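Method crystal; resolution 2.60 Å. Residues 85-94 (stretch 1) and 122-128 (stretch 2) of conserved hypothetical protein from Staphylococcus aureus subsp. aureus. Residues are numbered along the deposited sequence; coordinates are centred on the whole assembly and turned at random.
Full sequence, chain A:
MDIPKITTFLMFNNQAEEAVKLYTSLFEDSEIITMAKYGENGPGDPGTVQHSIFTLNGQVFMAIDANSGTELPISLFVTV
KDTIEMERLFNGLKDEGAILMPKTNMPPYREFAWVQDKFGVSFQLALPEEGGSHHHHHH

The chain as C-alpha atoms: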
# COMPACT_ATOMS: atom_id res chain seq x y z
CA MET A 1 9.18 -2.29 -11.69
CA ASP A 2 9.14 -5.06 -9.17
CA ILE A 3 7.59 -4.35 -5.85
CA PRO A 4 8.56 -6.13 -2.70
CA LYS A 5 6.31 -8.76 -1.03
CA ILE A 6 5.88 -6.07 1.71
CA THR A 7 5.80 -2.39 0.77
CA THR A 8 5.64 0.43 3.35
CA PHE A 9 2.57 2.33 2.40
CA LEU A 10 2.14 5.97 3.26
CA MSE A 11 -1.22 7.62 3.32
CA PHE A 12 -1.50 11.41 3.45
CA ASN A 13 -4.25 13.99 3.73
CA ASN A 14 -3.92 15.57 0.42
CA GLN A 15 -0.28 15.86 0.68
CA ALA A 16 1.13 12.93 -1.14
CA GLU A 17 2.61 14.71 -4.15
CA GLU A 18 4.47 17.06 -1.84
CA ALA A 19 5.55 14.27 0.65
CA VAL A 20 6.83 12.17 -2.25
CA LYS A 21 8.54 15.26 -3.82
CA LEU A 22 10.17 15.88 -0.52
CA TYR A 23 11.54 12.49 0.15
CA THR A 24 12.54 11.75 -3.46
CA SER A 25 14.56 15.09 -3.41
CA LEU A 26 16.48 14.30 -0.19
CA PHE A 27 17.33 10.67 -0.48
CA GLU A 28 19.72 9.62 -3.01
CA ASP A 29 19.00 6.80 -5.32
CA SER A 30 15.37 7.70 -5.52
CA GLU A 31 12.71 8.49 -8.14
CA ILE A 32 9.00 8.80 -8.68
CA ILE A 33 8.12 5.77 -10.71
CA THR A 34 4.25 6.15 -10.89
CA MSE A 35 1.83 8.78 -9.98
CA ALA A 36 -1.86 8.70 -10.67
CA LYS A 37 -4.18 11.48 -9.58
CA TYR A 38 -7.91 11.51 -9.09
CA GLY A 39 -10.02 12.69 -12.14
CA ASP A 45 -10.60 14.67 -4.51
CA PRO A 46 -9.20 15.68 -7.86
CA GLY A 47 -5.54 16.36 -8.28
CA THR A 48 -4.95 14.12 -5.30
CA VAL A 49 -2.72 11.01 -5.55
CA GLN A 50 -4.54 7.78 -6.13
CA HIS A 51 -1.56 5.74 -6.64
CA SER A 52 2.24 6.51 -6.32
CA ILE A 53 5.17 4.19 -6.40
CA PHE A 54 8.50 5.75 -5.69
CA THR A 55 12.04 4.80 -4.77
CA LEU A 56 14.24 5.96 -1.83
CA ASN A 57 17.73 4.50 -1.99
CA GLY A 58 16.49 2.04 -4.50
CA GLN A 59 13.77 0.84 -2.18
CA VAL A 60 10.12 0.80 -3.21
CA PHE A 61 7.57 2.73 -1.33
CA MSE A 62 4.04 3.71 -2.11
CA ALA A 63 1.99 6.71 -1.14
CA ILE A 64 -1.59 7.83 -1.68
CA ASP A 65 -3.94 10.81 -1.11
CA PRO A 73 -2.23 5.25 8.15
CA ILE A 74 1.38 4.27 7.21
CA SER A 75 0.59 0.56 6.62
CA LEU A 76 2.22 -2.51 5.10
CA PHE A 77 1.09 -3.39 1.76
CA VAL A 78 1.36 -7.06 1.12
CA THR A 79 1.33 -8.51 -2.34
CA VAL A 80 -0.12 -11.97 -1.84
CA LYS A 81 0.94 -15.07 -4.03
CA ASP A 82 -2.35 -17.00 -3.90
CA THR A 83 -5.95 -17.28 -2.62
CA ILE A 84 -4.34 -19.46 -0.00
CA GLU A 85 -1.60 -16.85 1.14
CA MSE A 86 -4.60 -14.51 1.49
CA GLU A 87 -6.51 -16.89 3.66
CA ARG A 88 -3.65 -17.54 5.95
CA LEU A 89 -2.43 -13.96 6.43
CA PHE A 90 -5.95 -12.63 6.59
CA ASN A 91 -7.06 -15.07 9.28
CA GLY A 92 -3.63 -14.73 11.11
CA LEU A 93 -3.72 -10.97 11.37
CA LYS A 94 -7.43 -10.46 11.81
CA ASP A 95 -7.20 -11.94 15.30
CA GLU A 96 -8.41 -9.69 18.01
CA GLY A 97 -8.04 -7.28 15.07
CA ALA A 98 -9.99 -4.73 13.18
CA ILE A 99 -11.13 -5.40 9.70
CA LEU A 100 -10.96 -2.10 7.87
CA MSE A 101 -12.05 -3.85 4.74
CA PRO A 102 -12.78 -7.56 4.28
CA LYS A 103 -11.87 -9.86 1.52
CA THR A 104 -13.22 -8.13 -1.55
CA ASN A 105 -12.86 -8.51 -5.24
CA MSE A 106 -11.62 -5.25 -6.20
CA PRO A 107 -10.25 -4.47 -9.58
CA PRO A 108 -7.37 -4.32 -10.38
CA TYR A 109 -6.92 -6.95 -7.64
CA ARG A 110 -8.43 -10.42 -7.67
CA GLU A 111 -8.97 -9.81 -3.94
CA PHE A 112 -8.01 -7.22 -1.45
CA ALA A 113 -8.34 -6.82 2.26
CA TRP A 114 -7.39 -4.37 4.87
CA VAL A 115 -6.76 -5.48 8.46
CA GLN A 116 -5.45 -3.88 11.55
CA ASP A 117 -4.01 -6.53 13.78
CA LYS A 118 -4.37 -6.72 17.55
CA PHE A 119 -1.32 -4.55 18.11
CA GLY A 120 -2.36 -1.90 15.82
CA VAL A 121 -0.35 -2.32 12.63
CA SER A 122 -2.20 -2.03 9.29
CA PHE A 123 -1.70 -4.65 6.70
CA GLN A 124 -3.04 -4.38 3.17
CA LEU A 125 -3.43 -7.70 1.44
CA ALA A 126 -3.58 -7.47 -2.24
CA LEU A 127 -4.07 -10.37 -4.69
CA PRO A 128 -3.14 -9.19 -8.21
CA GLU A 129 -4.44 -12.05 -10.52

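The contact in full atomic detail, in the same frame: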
# COMPACT_ATOMS: atom_id res chain seq x y z
N GLU A 85 -2.35 -17.98 0.51
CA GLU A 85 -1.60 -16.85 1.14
C GLU A 85 -2.59 -15.85 1.70
O GLU A 85 -2.57 -15.54 2.85
N MSE A 86 -3.48 -15.32 0.91
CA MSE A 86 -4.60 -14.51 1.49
C MSE A 86 -5.35 -15.02 2.66
O MSE A 86 -5.60 -14.25 3.61
CB MSE A 86 -5.73 -14.20 0.50
CG MSE A 86 -5.44 -13.00 -0.35
SE MSE A 86 -6.09 -11.35 0.53
CE MSE A 86 -5.87 -11.67 2.20
N GLU A 87 -5.79 -16.26 2.56
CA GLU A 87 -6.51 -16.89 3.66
C GLU A 87 -5.75 -16.90 4.93
O GLU A 87 -6.19 -16.36 5.96
CB GLU A 87 -6.83 -18.35 3.28
CG GLU A 87 -8.26 -18.58 2.70
CD GLU A 87 -9.39 -18.05 3.64
OE1 GLU A 87 -9.85 -16.79 3.55
OE2 GLU A 87 -9.80 -19.00 4.45
N ARG A 88 -4.60 -17.53 4.85
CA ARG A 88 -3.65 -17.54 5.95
C ARG A 88 -3.28 -16.20 6.63
O ARG A 88 -3.32 -16.06 7.87
CB ARG A 88 -2.34 -18.17 5.37
CG ARG A 88 -2.54 -19.58 4.65
CD ARG A 88 -1.16 -20.51 4.81
NE ARG A 88 -1.21 -21.96 4.30
CZ ARG A 88 -0.58 -22.46 3.16
NH1 ARG A 88 0.17 -21.66 2.31
NH2 ARG A 88 -0.75 -23.79 2.84
N LEU A 89 -2.86 -15.21 5.84
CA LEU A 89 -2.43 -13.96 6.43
C LEU A 89 -3.66 -13.24 6.97
O LEU A 89 -3.63 -12.66 8.12
CB LEU A 89 -1.70 -13.07 5.42
CG LEU A 89 -0.23 -12.99 5.21
CD1 LEU A 89 0.16 -14.28 5.12
CD2 LEU A 89 0.05 -12.38 3.84
N PHE A 90 -4.74 -13.29 6.18
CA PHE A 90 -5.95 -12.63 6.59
C PHE A 90 -6.36 -13.16 7.98
O PHE A 90 -6.44 -12.44 8.98
CB PHE A 90 -7.06 -12.70 5.49
CG PHE A 90 -8.31 -11.92 5.87
CD1 PHE A 90 -8.39 -10.60 5.64
CD2 PHE A 90 -9.36 -12.55 6.53
CE1 PHE A 90 -9.49 -9.86 6.05
CE2 PHE A 90 -10.44 -11.82 6.94
CZ PHE A 90 -10.51 -10.49 6.70
N ASN A 91 -6.58 -14.46 8.04
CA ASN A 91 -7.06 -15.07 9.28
C ASN A 91 -6.05 -14.90 10.44
O ASN A 91 -6.48 -14.77 11.55
CB ASN A 91 -7.25 -16.59 9.04
CG ASN A 91 -8.33 -16.93 7.94
OD1 ASN A 91 -9.39 -16.31 7.80
ND2 ASN A 91 -8.04 -17.92 7.21
N GLY A 92 -4.72 -14.94 10.16
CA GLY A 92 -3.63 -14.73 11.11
C GLY A 92 -3.63 -13.38 11.75
O GLY A 92 -3.52 -13.26 13.01
N LEU A 93 -3.81 -12.34 10.92
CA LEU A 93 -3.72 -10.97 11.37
C LEU A 93 -5.04 -10.43 11.94
O LEU A 93 -5.07 -9.53 12.81
CB LEU A 93 -3.26 -10.15 10.18
CG LEU A 93 -1.89 -10.53 9.60
CD1 LEU A 93 -1.55 -9.76 8.18
CD2 LEU A 93 -0.95 -10.17 10.70
N LYS A 94 -6.14 -10.98 11.47
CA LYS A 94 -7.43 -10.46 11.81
C LYS A 94 -7.74 -10.73 13.23
O LYS A 94 -8.62 -10.09 13.83
CB LYS A 94 -8.45 -11.16 10.95
CG LYS A 94 -9.81 -11.66 11.62
CD LYS A 94 -9.90 -13.20 12.07
CE LYS A 94 -10.17 -14.23 10.91
NZ LYS A 94 -10.18 -13.67 9.48
N SER A 122 -1.31 -1.82 10.43
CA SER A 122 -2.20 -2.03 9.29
C SER A 122 -1.44 -2.79 8.34
O SER A 122 -0.28 -2.43 8.11
CB SER A 122 -2.53 -0.71 8.64
OG SER A 122 -3.45 0.02 9.44
N PHE A 123 -2.11 -3.83 7.83
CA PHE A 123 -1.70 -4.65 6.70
C PHE A 123 -2.70 -4.56 5.60
O PHE A 123 -3.86 -4.80 5.83
CB PHE A 123 -1.67 -6.08 7.13
CG PHE A 123 -0.55 -6.35 8.07
CD1 PHE A 123 -0.73 -6.15 9.45
CD2 PHE A 123 0.74 -6.73 7.57
CE1 PHE A 123 0.37 -6.28 10.28
CE2 PHE A 123 1.73 -6.90 8.37
CZ PHE A 123 1.57 -6.65 9.74
N GLN A 124 -2.24 -4.23 4.41
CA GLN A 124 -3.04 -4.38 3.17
C GLN A 124 -2.59 -5.61 2.48
O GLN A 124 -1.36 -5.75 2.27
CB GLN A 124 -2.94 -3.22 2.17
CG GLN A 124 -3.40 -1.99 2.90
CD GLN A 124 -3.40 -0.73 2.03
OE1 GLN A 124 -4.09 -0.69 0.98
NE2 GLN A 124 -2.59 0.31 2.45
N LEU A 125 -3.61 -6.45 2.16
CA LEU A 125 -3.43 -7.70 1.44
C LEU A 125 -3.98 -7.65 0.06
O LEU A 125 -5.17 -7.50 -0.09
CB LEU A 125 -4.03 -8.88 2.23
CG LEU A 125 -3.88 -8.78 3.78
CD1 LEU A 125 -4.57 -9.93 4.46
CD2 LEU A 125 -2.48 -8.80 4.27
N ALA A 126 -3.13 -7.78 -0.93
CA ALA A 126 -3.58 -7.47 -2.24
C ALA A 126 -3.29 -8.67 -3.16
O ALA A 126 -2.12 -9.04 -3.35
CB ALA A 126 -2.90 -6.20 -2.76
N LEU A 127 -4.32 -9.29 -3.75
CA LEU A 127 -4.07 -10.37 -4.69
C LEU A 127 -4.16 -9.86 -6.09
O LEU A 127 -5.22 -9.52 -6.53
CB LEU A 127 -5.11 -11.36 -4.51
CG LEU A 127 -4.68 -12.73 -4.96
CD1 LEU A 127 -5.69 -13.64 -4.26
CD2 LEU A 127 -4.73 -12.94 -6.43
N PRO A 128 -3.08 -9.76 -6.82
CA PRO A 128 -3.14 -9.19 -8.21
C PRO A 128 -4.02 -9.96 -9.29
O PRO A 128 -4.89 -9.33 -9.98
CB PRO A 128 -1.67 -9.12 -8.66
CG PRO A 128 -0.84 -9.34 -7.37
CD PRO A 128 -1.71 -10.19 -6.44

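Residues 85-94 are part of a helix that begins earlier in the chain; it packs along a strand, residues 122-127, nearly antiparallel to it at 166°, with the axes 9.4 Å apart at their closest. No hydrogen bond joins the two. The helix satisfies its own backbone through bonds such as Leu93 N to Leu89 O, so the contact, which buries 329 Å² in all, rests on apolar side chains.

Leu125 contributes most. The CA-to-CB bond of Leu125 points toward the helix, and leucine suits the place because its branched end offers two methyls, CD1 toward Met86 and Phe90 and CD2 toward Leu93. Leu125 CD1 settles against one turn, 3.9 Å from Phe90 CB and 3.1 Å from the CE of the selenomethionine Met86, a tight approach for two carbons. Met86 starts out sideways, but its long, flexible chain brings its end back to the strand; Met86 CG also lies 4.0 Å from Leu127 CD1. One unbranched side chain thus touches two leucines that alternate along the strand, both directed toward the helix, while Ala126 between them points away.

Leu93, two turns further along the helix, meets the earlier part of the strand, as the antiparallel course requires. Leu93 CD1 sits over one face of the Phe123 ring, 3.9 Å from the ring centroid, a CH-pi contact in which a weakly polarised methyl meets the pi cloud. Leu93 CD1 also lies 4.1 Å from Leu125 CD2, linking the two clusters.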